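Long-range contacts in pectate lyase (Pectobacterium carotovorum, PDB 4U49), which cleaves polygalacturonate by calcium-dependent elimination and probably also acts, in an endo manner, on highly methylated pectins: residues S70-F75 and Q241-L246; G127-D132 and T158-T163; D226-Q231 and G248-L253. All blocks are in the same frame, centred on the assembly; numbering follows the deposited sequence.

Interaction 1: S70-F75 and Q241-L246; sequences SSDRTF and QGNFTL. Unlike the reference sequence in segment 241-246: Asn243 (reference Lys).
The carbonyl oxygen Asn243 O is gripped by two hydroxyls, one from each segment. Thr74 OG1 donates to Asn243 O over 2.6 Å, and Thr245 OG1 donates to the same Asn243 O over 2.9 Å. Both donors stand about 30° above the carbonyl plane. Thr74 reaches it with OG1 in the crowded position between backbone N and carbonyl carbon (chi1 71°), which also brings its CG2 to 3.2 Å from Asn243 O. One residue back, Arg73 N donates to Gly242 O over 2.8 Å, again from above the carbonyl plane. Gly242 CA makes a C-H...O contact with Ser71 O at 3.4 Å. Gly242 has a positive phi, and a CB there would crowd Arg73 CG.

The contact joins the strand 74-77 of the N-terminal antiparallel domain to a bend of the parallel beta-helix, the fold of polysaccharide lyase family 3, where the chain passes from strand 236-241 to strand 244-247. The backbone of Asn243, which differs from the reference sequence, points CB toward 70-75, 3.8 Å from Asp72 OD1. With CG anti to the backbone N (chi1 -159°), the amide places ND2 on a water and OD1 on Thr275 of the next coil. That water accepts from Asn243 ND2 and donates to Asp72 OD2 and Thr74 O. Away from this bridge, the Arg73 chain bends at chi2, and its NH1 donates in the guanidinium plane to Ser70 O and Asp72 O.

Interaction 2: G127-D132 and T158-T163; sequences GAVIKD and TLENAT
Both Lys131 and Glu160 set CG anti to the carbonyl carbon, Glu160 in a relaxed well and Lys131 twisted well short of one (chi1 -32°), so the two chains run side by side in the same direction. Glu160 stays extended beyond CG, whereas Lys131 bends at chi4 and turns its ammonium back: Lys131 NZ forms a long salt bridge to Glu160 OE1 at 3.6 Å. The aliphatic part of the lysine is nearer, with Lys131 CG 3.3 Å from Glu160 OE1. At the end of the pair, Asn161 CG is anti to its backbone N (chi1 -163°) and Asn161 ND2 donates to Asp132 OD1 over 2.9 Å. That bond lies in the amide plane and uses the anti lone pair of the carboxylate, whose plane is turned 72° from the amide.

Between the backbones the pairing is regular parallel beta. Thr158 N to Ala128 O, Ile130 N to Thr158 O, Glu160 N to Ile130 O and Asp132 N to Glu160 O are hydrogen bonds, all nearly along the C=O axis. Val129 CG2 lies beside Thr158 CB on the face that carries Lys131 and Glu160. On the face of Ile130 and Leu159, Ile130 CB meets Leu159 CD2 at 4.3 Å; past the end of the strand, Ala162 CB comes in against Ile130 CG2 at 3.9 Å.

Strand 128-131 is outermost in a five-stranded parallel sheet of the beta-helix. Strand 157-160 separates it from strand 178-182, with Leu159 bonded through its backbone to His179 and Lys181 and its side chain reaching Cys185 and Ile187 of strand 184-192.

Interaction 3: D226-Q231 and G248-L253; sequences DKVLQQ and GQHGKL
Asp226 offers its carbonyl first: Lys252 N donates to Asp226 O over 2.8 Å from about 29° above the carbonyl plane. A water donates to the same oxygen and accepts from Lys252 NZ. Gly251 CA is only 3.2 Å from Asp226 O, and a CB on that glycine would clash there. Lys227 is bridged with Lys252 through the backbone, its CA making a C-H...O contact with Lys252 O; its own side chain leads away to a salt bridge with Asp198. Val228 N donates to Lys252 O over 2.9 Å, nearly along the C=O axis. The valine's CG1 is anti to backbone N (chi1 -177°), leaving CG2 to meet His250 ND1 obliquely at 3.6 Å, while His250 NE2 bonds Thr247 O. Next, Leu229 N donates to Leu253 O in the carbonyl plane over 2.9 Å, and the two leucines lie side by side, Leu229 CD1 4.1 Å from Leu253 CD1. These buried apolar groups, with Ile271 and Ile283 against Leu253, are inward-facing residues stacked between successive coils of a parallel beta-helix, beside the calcium-binding site, empty of metal in this chain: its Asn216 donates from ND2 to Gln249 O and, weakly, Asp226 OD1.

Overall arrangement
From the N terminus, residues 70-75 come first, and interaction 1 does not close until 241-246, a loop of 165 residues that ties the N-terminal antiparallel domain to the beta-helix. Interaction 2 opens and closes entirely within that span, pairing two early strands about 23 Å away between centres. Interaction 3 opens at 226-231, before interaction 1 closes, and itself closes at 248-253, so these two cross along the chain. They also touch: Leu246 packs on Leu253 and Val228, and Phe244 on the same pair. Interactions 2 and 3 follow in series, and strands 128-131 and 229-230 form the two outermost members of one parallel sheet.

Interaction 1: S70-F75 and Q241-L246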
ATOM      1  N   SER A  70      14.127  -7.972  -8.080  1.00 17.11           N
ATOM      2  CA  SER A  70      13.307  -7.853  -9.277  1.00 17.00           C
ATOM      3  C   SER A  70      11.876  -7.415  -8.969  1.00 15.79           C
ATOM      4  O   SER A  70      11.151  -6.983  -9.862  1.00 19.21           O
ATOM      5  CB  SER A  70      13.287  -9.186 -10.029  1.00 21.95           C
ATOM      6  OG  SER A  70      12.648 -10.194  -9.262  1.00 25.44           O
ATOM      7  N   SER A  71      11.470  -7.514  -7.710  1.00 16.58           N
ATOM      8  CA  SER A  71      10.052  -7.377  -7.378  1.00 17.83           C
ATOM      9  C   SER A  71       9.665  -6.077  -6.658  1.00 16.89           C
ATOM     10  O   SER A  71       8.496  -5.686  -6.680  1.00 16.00           O
ATOM     11  CB  SER A  71       9.609  -8.571  -6.533  1.00 20.00           C
ATOM     12  OG  SER A  71      10.373  -8.662  -5.348  1.00 17.26           O
ATOM     13  N   ASP A  72      10.626  -5.420  -6.015  1.00 14.71           N
ATOM     14  CA  ASP A  72      10.354  -4.149  -5.340  1.00 15.58           C
ATOM     15  C   ASP A  72       9.871  -3.097  -6.334  1.00 14.63           C
ATOM     16  O   ASP A  72      10.372  -3.018  -7.454  1.00 13.68           O
ATOM     17  CB  ASP A  72      11.603  -3.634  -4.613  1.00 16.62           C
ATOM     18  CG  ASP A  72      11.879  -4.372  -3.309  1.00 20.38           C
ATOM     19  OD1 ASP A  72      11.190  -5.374  -3.015  1.00 17.53           O
ATOM     20  OD2 ASP A  72      12.806  -3.949  -2.583  1.00 21.19           O
ATOM     21  N   ARG A  73       8.892  -2.295  -5.927  1.00 13.24           N
ATOM     22  CA  ARG A  73       8.429  -1.190  -6.761  1.00 11.98           C
ATOM     23  C   ARG A  73       8.494   0.125  -5.990  1.00 12.88           C
ATOM     24  O   ARG A  73       7.887   1.121  -6.387  1.00 11.87           O
ATOM     25  CB  ARG A  73       7.004  -1.447  -7.265  1.00 13.48           C
ATOM     26  CG  ARG A  73       6.885  -2.638  -8.223  1.00 12.56           C
ATOM     27  CD  ARG A  73       7.669  -2.412  -9.509  1.00 15.63           C
ATOM     28  NE  ARG A  73       7.459  -3.485 -10.480  1.00 15.36           N
ATOM     29  CZ  ARG A  73       8.251  -4.546 -10.610  1.00 15.72           C
ATOM     30  NH1 ARG A  73       9.315  -4.686  -9.831  1.00 13.81           N
ATOM     31  NH2 ARG A  73       7.981  -5.469 -11.526  1.00 18.33           N
ATOM     32  N   THR A  74       9.225   0.112  -4.876  1.00 12.11           N
ATOM     33  CA  THR A  74       9.508   1.321  -4.113  1.00 11.78           C
ATOM     34  C   THR A  74      10.950   1.342  -3.624  1.00 13.98           C
ATOM     35  O   THR A  74      11.624   0.314  -3.607  1.00 13.61           O
ATOM     36  CB  THR A  74       8.605   1.466  -2.874  1.00 13.71           C
ATOM     37  OG1 THR A  74       8.986   0.491  -1.895  1.00 15.99           O
ATOM     38  CG2 THR A  74       7.140   1.292  -3.230  1.00 12.30           C
ATOM     39  N   PHE A  75      11.410   2.520  -3.218  1.00 12.11           N
ATOM     40  CA  PHE A  75      12.706   2.665  -2.570  1.00 13.48           C
ATOM     41  C   PHE A  75      12.685   3.869  -1.642  1.00 15.46           C
ATOM     42  O   PHE A  75      12.114   4.906  -1.976  1.00 15.77           O
ATOM     43  CB  PHE A  75      13.830   2.815  -3.599  1.00 13.80           C
ATOM     44  CG  PHE A  75      15.181   3.063  -2.986  1.00 15.43           C
ATOM     45  CD1 PHE A  75      15.913   2.014  -2.452  1.00 16.60           C
ATOM     46  CD2 PHE A  75      15.716   4.342  -2.937  1.00 16.60           C
ATOM     47  CE1 PHE A  75      17.153   2.235  -1.883  1.00 14.26           C
ATOM     48  CE2 PHE A  75      16.956   4.569  -2.367  1.00 18.26           C
ATOM     49  CZ  PHE A  75      17.674   3.513  -1.839  1.00 14.69           C
ATOM     50  N   GLN A 241       2.074  -6.142  -2.279  1.00 14.39           N
ATOM     51  CA  GLN A 241       3.369  -6.532  -2.837  1.00 14.28           C
ATOM     52  C   GLN A 241       4.144  -5.335  -3.393  1.00 15.46           C
ATOM     53  O   GLN A 241       3.701  -4.194  -3.288  1.00 14.39           O
ATOM     54  CB  GLN A 241       3.178  -7.594  -3.931  1.00 18.58           C
ATOM     55  CG  GLN A 241       2.463  -7.102  -5.187  1.00 16.25           C
ATOM     56  CD  GLN A 241       2.001  -8.235  -6.087  1.00 18.15           C
ATOM     57  OE1 GLN A 241       1.284  -9.133  -5.652  1.00 18.21           O
ATOM     58  NE2 GLN A 241       2.410  -8.195  -7.352  1.00 22.86           N
ATOM     59  N   GLY A 242       5.312  -5.601  -3.973  1.00 16.07           N
ATOM     60  CA  GLY A 242       6.131  -4.547  -4.552  1.00 15.97           C
ATOM     61  C   GLY A 242       6.682  -3.566  -3.532  1.00 15.76           C
ATOM     62  O   GLY A 242       7.006  -2.427  -3.871  1.00 16.41           O
ATOM     63  N   ASN A 243       6.785  -4.016  -2.285  1.00 15.88           N
ATOM     64  CA  ASN A 243       7.293  -3.203  -1.183  1.00 15.59           C
ATOM     65  C   ASN A 243       6.492  -1.916  -0.983  1.00 15.23           C
ATOM     66  O   ASN A 243       7.065  -0.839  -0.804  1.00 15.50           O
ATOM     67  CB  ASN A 243       8.774  -2.871  -1.399  1.00 16.87           C
ATOM     68  CG  ASN A 243       9.471  -2.481  -0.113  1.00 20.85           C
ATOM     69  OD1 ASN A 243       8.994  -2.789   0.981  1.00 18.15           O
ATOM     70  ND2 ASN A 243      10.606  -1.798  -0.235  1.00 18.80           N
ATOM     71  N   PHE A 244       5.167  -2.045  -1.039  1.00 14.61           N
ATOM     72  CA  PHE A 244       4.241  -0.990  -0.632  1.00 14.92           C
ATOM     73  C   PHE A 244       4.703  -0.407   0.698  1.00 14.70           C
ATOM     74  O   PHE A 244       5.006  -1.149   1.629  1.00 15.24           O
ATOM     75  CB  PHE A 244       2.819  -1.557  -0.539  1.00 16.16           C
ATOM     76  CG  PHE A 244       1.825  -0.647   0.128  1.00 11.44           C
ATOM     77  CD1 PHE A 244       1.377   0.502  -0.502  1.00 14.40           C
ATOM     78  CD2 PHE A 244       1.304  -0.968   1.371  1.00 13.48           C
ATOM     79  CE1 PHE A 244       0.447   1.328   0.110  1.00 15.16           C
ATOM     80  CE2 PHE A 244       0.377  -0.145   1.987  1.00 12.83           C
ATOM     81  CZ  PHE A 244      -0.053   1.001   1.357  1.00 12.83           C
ATOM     82  N   THR A 245       4.788   0.919   0.776  1.00 16.54           N
ATOM     83  CA  THR A 245       5.432   1.564   1.918  1.00 14.30           C
ATOM     84  C   THR A 245       4.525   2.542   2.661  1.00 16.74           C
ATOM     85  O   THR A 245       3.927   3.437   2.062  1.00 14.50           O
ATOM     86  CB  THR A 245       6.712   2.316   1.481  1.00 16.35           C
ATOM     87  OG1 THR A 245       7.665   1.380   0.963  1.00 17.10           O
ATOM     88  CG2 THR A 245       7.335   3.062   2.661  1.00 18.07           C
ATOM     89  N   LEU A 246       4.439   2.362   3.975  1.00 13.94           N
ATOM     90  CA  LEU A 246       3.722   3.288   4.843  1.00 14.34           C
ATOM     91  C   LEU A 246       4.699   4.284   5.454  1.00 14.76           C
ATOM     92  O   LEU A 246       5.750   3.896   5.960  1.00 16.86           O
ATOM     93  CB  LEU A 246       2.984   2.535   5.953  1.00 13.82           C
ATOM     94  CG  LEU A 246       1.889   1.541   5.557  1.00 17.12           C
ATOM     95  CD1 LEU A 246       1.284   0.903   6.803  1.00 16.05           C
ATOM     96  CD2 LEU A 246       0.812   2.225   4.735  1.00 15.85           C
TER
HETATM   97  O   HOH W   1      13.219  -1.383  -2.204  1.00 21.03           O

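Interaction 2: G127-D132 and T158-T163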
ATOM      1  N   GLY A 127     -13.570  10.522  -8.537  1.00 22.07           N
ATOM      2  CA  GLY A 127     -14.873   9.900  -8.389  1.00 22.83           C
ATOM      3  C   GLY A 127     -15.220   8.915  -9.493  1.00 25.79           C
ATOM      4  O   GLY A 127     -16.328   8.383  -9.526  1.00 24.04           O
ATOM      5  N   ALA A 128     -14.272   8.666 -10.391  1.00 21.42           N
ATOM      6  CA  ALA A 128     -14.512   7.804 -11.546  1.00 25.61           C
ATOM      7  C   ALA A 128     -14.828   6.365 -11.157  1.00 23.23           C
ATOM      8  O   ALA A 128     -14.350   5.860 -10.140  1.00 22.19           O
ATOM      9  CB  ALA A 128     -13.309   7.830 -12.480  1.00 23.27           C
ATOM     10  N   VAL A 129     -15.646   5.714 -11.979  1.00 19.47           N
ATOM     11  CA  VAL A 129     -15.890   4.284 -11.857  1.00 22.49           C
ATOM     12  C   VAL A 129     -15.320   3.598 -13.091  1.00 24.61           C
ATOM     13  O   VAL A 129     -15.775   3.828 -14.212  1.00 24.14           O
ATOM     14  CB  VAL A 129     -17.387   3.952 -11.713  1.00 28.53           C
ATOM     15  CG1 VAL A 129     -17.593   2.446 -11.684  1.00 26.22           C
ATOM     16  CG2 VAL A 129     -17.958   4.589 -10.459  1.00 22.78           C
ATOM     17  N   ILE A 130     -14.308   2.766 -12.879  1.00 19.99           N
ATOM     18  CA  ILE A 130     -13.579   2.142 -13.972  1.00 18.27           C
ATOM     19  C   ILE A 130     -13.829   0.641 -13.979  1.00 20.15           C
ATOM     20  O   ILE A 130     -13.651  -0.026 -12.959  1.00 21.57           O
ATOM     21  CB  ILE A 130     -12.074   2.425 -13.855  1.00 19.74           C
ATOM     22  CG1 ILE A 130     -11.822   3.935 -13.854  1.00 20.93           C
ATOM     23  CG2 ILE A 130     -11.308   1.746 -14.976  1.00 18.36           C
ATOM     24  CD1 ILE A 130     -10.426   4.318 -13.424  1.00 20.45           C
ATOM     25  N   LYS A 131     -14.250   0.115 -15.127  1.00 21.62           N
ATOM     26  CA  LYS A 131     -14.667  -1.283 -15.221  1.00 21.40           C
ATOM     27  C   LYS A 131     -13.921  -2.072 -16.292  1.00 21.38           C
ATOM     28  O   LYS A 131     -13.761  -1.605 -17.422  1.00 20.02           O
ATOM     29  CB  LYS A 131     -16.168  -1.374 -15.507  1.00 24.27           C
ATOM     30  CG  LYS A 131     -17.002  -0.257 -14.912  1.00 29.69           C
ATOM     31  CD  LYS A 131     -18.427  -0.322 -15.435  1.00 36.13           C
ATOM     32  CE  LYS A 131     -19.065   1.057 -15.486  1.00 40.70           C
ATOM     33  NZ  LYS A 131     -19.678   1.436 -14.183  1.00 43.42           N
ATOM     34  N   ASP A 132     -13.476  -3.270 -15.919  1.00 20.01           N
ATOM     35  CA  ASP A 132     -12.927  -4.253 -16.852  1.00 20.07           C
ATOM     36  C   ASP A 132     -11.833  -3.704 -17.762  1.00 24.28           C
ATOM     37  O   ASP A 132     -11.792  -4.020 -18.951  1.00 22.71           O
ATOM     38  CB  ASP A 132     -14.056  -4.842 -17.707  1.00 22.28           C
ATOM     39  CG  ASP A 132     -15.109  -5.538 -16.875  1.00 25.59           C
ATOM     40  OD1 ASP A 132     -14.734  -6.320 -15.977  1.00 28.63           O
ATOM     41  OD2 ASP A 132     -16.312  -5.302 -17.110  1.00 31.65           O
ATOM     42  N   THR A 158     -13.279   4.188  -8.003  1.00 17.41           N
ATOM     43  CA  THR A 158     -13.915   2.884  -7.851  1.00 20.01           C
ATOM     44  C   THR A 158     -13.478   1.960  -8.981  1.00 17.02           C
ATOM     45  O   THR A 158     -13.543   2.322 -10.159  1.00 17.18           O
ATOM     46  CB  THR A 158     -15.457   2.982  -7.839  1.00 17.77           C
ATOM     47  OG1 THR A 158     -15.881   3.725  -6.691  1.00 20.52           O
ATOM     48  CG2 THR A 158     -16.083   1.592  -7.788  1.00 17.45           C
ATOM     49  N   LEU A 159     -13.014   0.772  -8.614  1.00 18.07           N
ATOM     50  CA  LEU A 159     -12.567  -0.215  -9.584  1.00 16.06           C
ATOM     51  C   LEU A 159     -13.507  -1.409  -9.600  1.00 18.30           C
ATOM     52  O   LEU A 159     -13.763  -2.023  -8.567  1.00 16.70           O
ATOM     53  CB  LEU A 159     -11.142  -0.683  -9.266  1.00 15.79           C
ATOM     54  CG  LEU A 159     -10.048   0.377  -9.145  1.00 12.58           C
ATOM     55  CD1 LEU A 159      -8.750  -0.256  -8.663  1.00 14.64           C
ATOM     56  CD2 LEU A 159      -9.840   1.097 -10.472  1.00 16.14           C
ATOM     57  N   GLU A 160     -14.022  -1.737 -10.779  1.00 19.07           N
ATOM     58  CA  GLU A 160     -14.809  -2.947 -10.955  1.00 19.74           C
ATOM     59  C   GLU A 160     -14.081  -3.886 -11.900  1.00 19.93           C
ATOM     60  O   GLU A 160     -14.121  -3.699 -13.118  1.00 19.70           O
ATOM     61  CB  GLU A 160     -16.204  -2.616 -11.485  1.00 20.20           C
ATOM     62  CG  GLU A 160     -17.030  -1.789 -10.518  1.00 24.43           C
ATOM     63  CD  GLU A 160     -18.419  -1.490 -11.040  1.00 33.23           C
ATOM     64  OE1 GLU A 160     -18.603  -1.478 -12.274  1.00 36.67           O
ATOM     65  OE2 GLU A 160     -19.328  -1.273 -10.212  1.00 28.70           O
ATOM     66  N   ASN A 161     -13.412  -4.887 -11.331  1.00 20.10           N
ATOM     67  CA  ASN A 161     -12.585  -5.809 -12.102  1.00 19.95           C
ATOM     68  C   ASN A 161     -11.587  -5.029 -12.958  1.00 19.76           C
ATOM     69  O   ASN A 161     -11.430  -5.298 -14.147  1.00 22.11           O
ATOM     70  CB  ASN A 161     -13.464  -6.714 -12.973  1.00 22.25           C
ATOM     71  CG  ASN A 161     -12.733  -7.942 -13.472  1.00 26.07           C
ATOM     72  OD1 ASN A 161     -12.054  -8.630 -12.710  1.00 23.60           O
ATOM     73  ND2 ASN A 161     -12.868  -8.225 -14.761  1.00 25.26           N
ATOM     74  N   ALA A 162     -10.922  -4.051 -12.345  1.00 18.48           N
ATOM     75  CA  ALA A 162     -10.115  -3.092 -13.097  1.00 15.52           C
ATOM     76  C   ALA A 162      -8.793  -2.747 -12.413  1.00 18.95           C
ATOM     77  O   ALA A 162      -8.595  -3.034 -11.235  1.00 15.39           O
ATOM     78  CB  ALA A 162     -10.919  -1.823 -13.341  1.00 18.45           C
ATOM     79  N   THR A 163      -7.895  -2.123 -13.167  1.00 16.03           N
ATOM     80  CA  THR A 163      -6.580  -1.758 -12.659  1.00 16.67           C
ATOM     81  C   THR A 163      -6.334  -0.265 -12.829  1.00 17.58           C
ATOM     82  O   THR A 163      -6.669   0.316 -13.860  1.00 18.05           O
ATOM     83  CB  THR A 163      -5.465  -2.550 -13.378  1.00 21.46           C
ATOM     84  OG1 THR A 163      -5.588  -3.939 -13.058  1.00 18.22           O
ATOM     85  CG2 THR A 163      -4.085  -2.064 -12.959  1.00 20.67           C
TER
HETATM   86  O   HOH W   2     -16.124   6.295  -7.480  1.00 25.97           O

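Interaction 3: D226-Q231 and G248-L253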
ATOM      1  N   ASP A 226      -7.069   4.985  13.142  1.00 31.04           N
ATOM      2  CA  ASP A 226      -6.618   5.050  11.757  1.00 27.48           C
ATOM      3  C   ASP A 226      -6.382   3.656  11.189  1.00 28.33           C
ATOM      4  O   ASP A 226      -5.863   2.774  11.873  1.00 26.42           O
ATOM      5  CB  ASP A 226      -5.343   5.888  11.648  1.00 27.12           C
ATOM      6  CG  ASP A 226      -5.572   7.346  11.999  1.00 35.84           C
ATOM      7  OD1 ASP A 226      -4.650   7.980  12.554  1.00 39.62           O
ATOM      8  OD2 ASP A 226      -6.678   7.857  11.720  1.00 38.90           O
ATOM      9  N   LYS A 227      -6.777   3.458   9.936  1.00 28.35           N
ATOM     10  CA  LYS A 227      -6.594   2.169   9.284  1.00 26.04           C
ATOM     11  C   LYS A 227      -6.334   2.354   7.794  1.00 22.86           C
ATOM     12  O   LYS A 227      -6.926   3.218   7.147  1.00 23.56           O
ATOM     13  CB  LYS A 227      -7.811   1.269   9.512  1.00 27.13           C
ATOM     14  CG  LYS A 227      -9.086   1.768   8.864  1.00 35.32           C
ATOM     15  CD  LYS A 227     -10.292   1.553   9.758  1.00 40.12           C
ATOM     16  CE  LYS A 227     -11.583   1.798   8.991  1.00 42.87           C
ATOM     17  NZ  LYS A 227     -11.565   3.105   8.267  1.00 38.57           N
ATOM     18  N   VAL A 228      -5.438   1.537   7.255  1.00 18.22           N
ATOM     19  CA  VAL A 228      -5.015   1.682   5.870  1.00 16.77           C
ATOM     20  C   VAL A 228      -5.918   0.913   4.913  1.00 17.06           C
ATOM     21  O   VAL A 228      -6.370   1.452   3.901  1.00 14.87           O
ATOM     22  CB  VAL A 228      -3.571   1.190   5.683  1.00 18.62           C
ATOM     23  CG1 VAL A 228      -3.114   1.416   4.248  1.00 14.94           C
ATOM     24  CG2 VAL A 228      -2.646   1.885   6.670  1.00 19.72           C
ATOM     25  N   LEU A 229      -6.175  -0.348   5.240  1.00 18.08           N
ATOM     26  CA  LEU A 229      -6.885  -1.251   4.339  1.00 17.51           C
ATOM     27  C   LEU A 229      -8.212  -1.697   4.934  1.00 20.15           C
ATOM     28  O   LEU A 229      -8.318  -1.909   6.126  1.00 23.38           O
ATOM     29  CB  LEU A 229      -6.034  -2.471   4.030  1.00 19.34           C
ATOM     30  CG  LEU A 229      -4.705  -2.173   3.355  1.00 19.38           C
ATOM     31  CD1 LEU A 229      -3.905  -3.442   3.130  1.00 18.85           C
ATOM     32  CD2 LEU A 229      -4.925  -1.431   2.042  1.00 20.07           C
ATOM     33  N   GLN A 230      -9.232  -1.843   4.111  1.00 18.16           N
ATOM     34  CA  GLN A 230     -10.556  -2.088   4.626  1.00 22.46           C
ATOM     35  C   GLN A 230     -11.115  -3.184   3.733  1.00 22.03           C
ATOM     36  O   GLN A 230     -10.884  -3.176   2.516  1.00 18.39           O
ATOM     37  CB  GLN A 230     -11.253  -0.725   4.619  1.00 27.15           C
ATOM     38  CG  GLN A 230     -12.528  -0.400   5.339  1.00 34.76           C
ATOM     39  CD  GLN A 230     -12.859  -1.270   6.504  1.00 36.57           C
ATOM     40  OE1 GLN A 230     -12.092  -1.356   7.503  1.00 47.61           O
ATOM     41  NE2 GLN A 230     -14.135  -1.691   6.517  1.00 41.32           N
ATOM     42  N   GLN A 231     -11.746  -4.175   4.359  1.00 16.60           N
ATOM     43  CA  GLN A 231     -12.104  -5.420   3.674  1.00 16.62           C
ATOM     44  C   GLN A 231     -13.281  -6.114   4.360  1.00 21.04           C
ATOM     45  O   GLN A 231     -13.099  -6.994   5.207  1.00 21.69           O
ATOM     46  CB  GLN A 231     -10.910  -6.385   3.629  1.00 20.66           C
ATOM     47  CG  GLN A 231     -11.108  -7.613   2.748  1.00 21.76           C
ATOM     48  CD  GLN A 231      -9.875  -8.518   2.690  1.00 22.15           C
ATOM     49  OE1 GLN A 231      -8.742  -8.037   2.711  1.00 23.74           O
ATOM     50  NE2 GLN A 231     -10.096  -9.836   2.631  1.00 21.14           N
ATOM     51  N   GLY A 248       4.973   8.104   7.920  1.00 19.65           N
ATOM     52  CA  GLY A 248       4.274   8.911   8.900  1.00 22.25           C
ATOM     53  C   GLY A 248       3.852   8.090  10.104  1.00 24.12           C
ATOM     54  O   GLY A 248       4.549   7.161  10.512  1.00 22.79           O
ATOM     55  N   GLN A 249       2.702   8.432  10.673  1.00 21.02           N
ATOM     56  CA  GLN A 249       2.205   7.749  11.858  1.00 26.34           C
ATOM     57  C   GLN A 249       0.871   7.073  11.555  1.00 20.95           C
ATOM     58  O   GLN A 249      -0.109   7.735  11.213  1.00 22.25           O
ATOM     59  CB  GLN A 249       2.067   8.729  13.026  1.00 27.35           C
ATOM     60  CG  GLN A 249       3.382   9.362  13.476  1.00 29.67           C
ATOM     61  CD  GLN A 249       3.885  10.429  12.519  1.00 34.45           C
ATOM     62  OE1 GLN A 249       3.099  11.191  11.954  1.00 36.66           O
ATOM     63  NE2 GLN A 249       5.198  10.475  12.319  1.00 36.43           N
ATOM     64  N   HIS A 250       0.849   5.749  11.675  1.00 24.34           N
ATOM     65  CA  HIS A 250      -0.313   4.954  11.288  1.00 18.20           C
ATOM     66  C   HIS A 250      -0.985   4.260  12.469  1.00 19.64           C
ATOM     67  O   HIS A 250      -0.410   4.150  13.553  1.00 20.36           O
ATOM     68  CB  HIS A 250       0.095   3.906  10.248  1.00 18.47           C
ATOM     69  CG  HIS A 250       0.398   4.481   8.900  1.00 22.84           C
ATOM     70  ND1 HIS A 250      -0.522   4.491   7.875  1.00 20.10           N
ATOM     71  CD2 HIS A 250       1.514   5.072   8.412  1.00 19.43           C
ATOM     72  CE1 HIS A 250       0.015   5.062   6.812  1.00 19.43           C
ATOM     73  NE2 HIS A 250       1.249   5.426   7.111  1.00 18.39           N
ATOM     74  N   GLY A 251      -2.205   3.785  12.241  1.00 21.77           N
ATOM     75  CA  GLY A 251      -2.934   3.028  13.242  1.00 24.22           C
ATOM     76  C   GLY A 251      -2.792   1.538  12.995  1.00 20.17           C
ATOM     77  O   GLY A 251      -1.902   0.892  13.542  1.00 21.27           O
ATOM     78  N   LYS A 252      -3.679   0.997  12.166  1.00 22.10           N
ATOM     79  CA  LYS A 252      -3.624  -0.406  11.772  1.00 20.05           C
ATOM     80  C   LYS A 252      -3.483  -0.513  10.265  1.00 20.48           C
ATOM     81  O   LYS A 252      -4.035   0.302   9.529  1.00 23.01           O
ATOM     82  CB  LYS A 252      -4.884  -1.149  12.217  1.00 23.08           C
ATOM     83  CG  LYS A 252      -5.071  -1.255  13.717  1.00 30.38           C
ATOM     84  CD  LYS A 252      -6.319  -2.061  14.054  1.00 27.81           C
ATOM     85  CE  LYS A 252      -7.588  -1.305  13.701  1.00 32.34           C
ATOM     86  NZ  LYS A 252      -7.857  -0.203  14.669  1.00 38.47           N
ATOM     87  N   LEU A 253      -2.749  -1.515   9.795  1.00 19.45           N
ATOM     88  CA  LEU A 253      -2.708  -1.770   8.363  1.00 17.81           C
ATOM     89  C   LEU A 253      -4.008  -2.435   7.929  1.00 17.47           C
ATOM     90  O   LEU A 253      -4.609  -2.050   6.927  1.00 17.83           O
ATOM     91  CB  LEU A 253      -1.515  -2.650   7.983  1.00 20.39           C
ATOM     92  CG  LEU A 253      -1.466  -3.060   6.506  1.00 18.12           C
ATOM     93  CD1 LEU A 253      -1.092  -1.880   5.617  1.00 18.38           C
ATOM     94  CD2 LEU A 253      -0.511  -4.219   6.283  1.00 13.44           C
TER
HETATM   95  O   HOH W   3      -5.839   1.620  14.356  1.00 35.06           O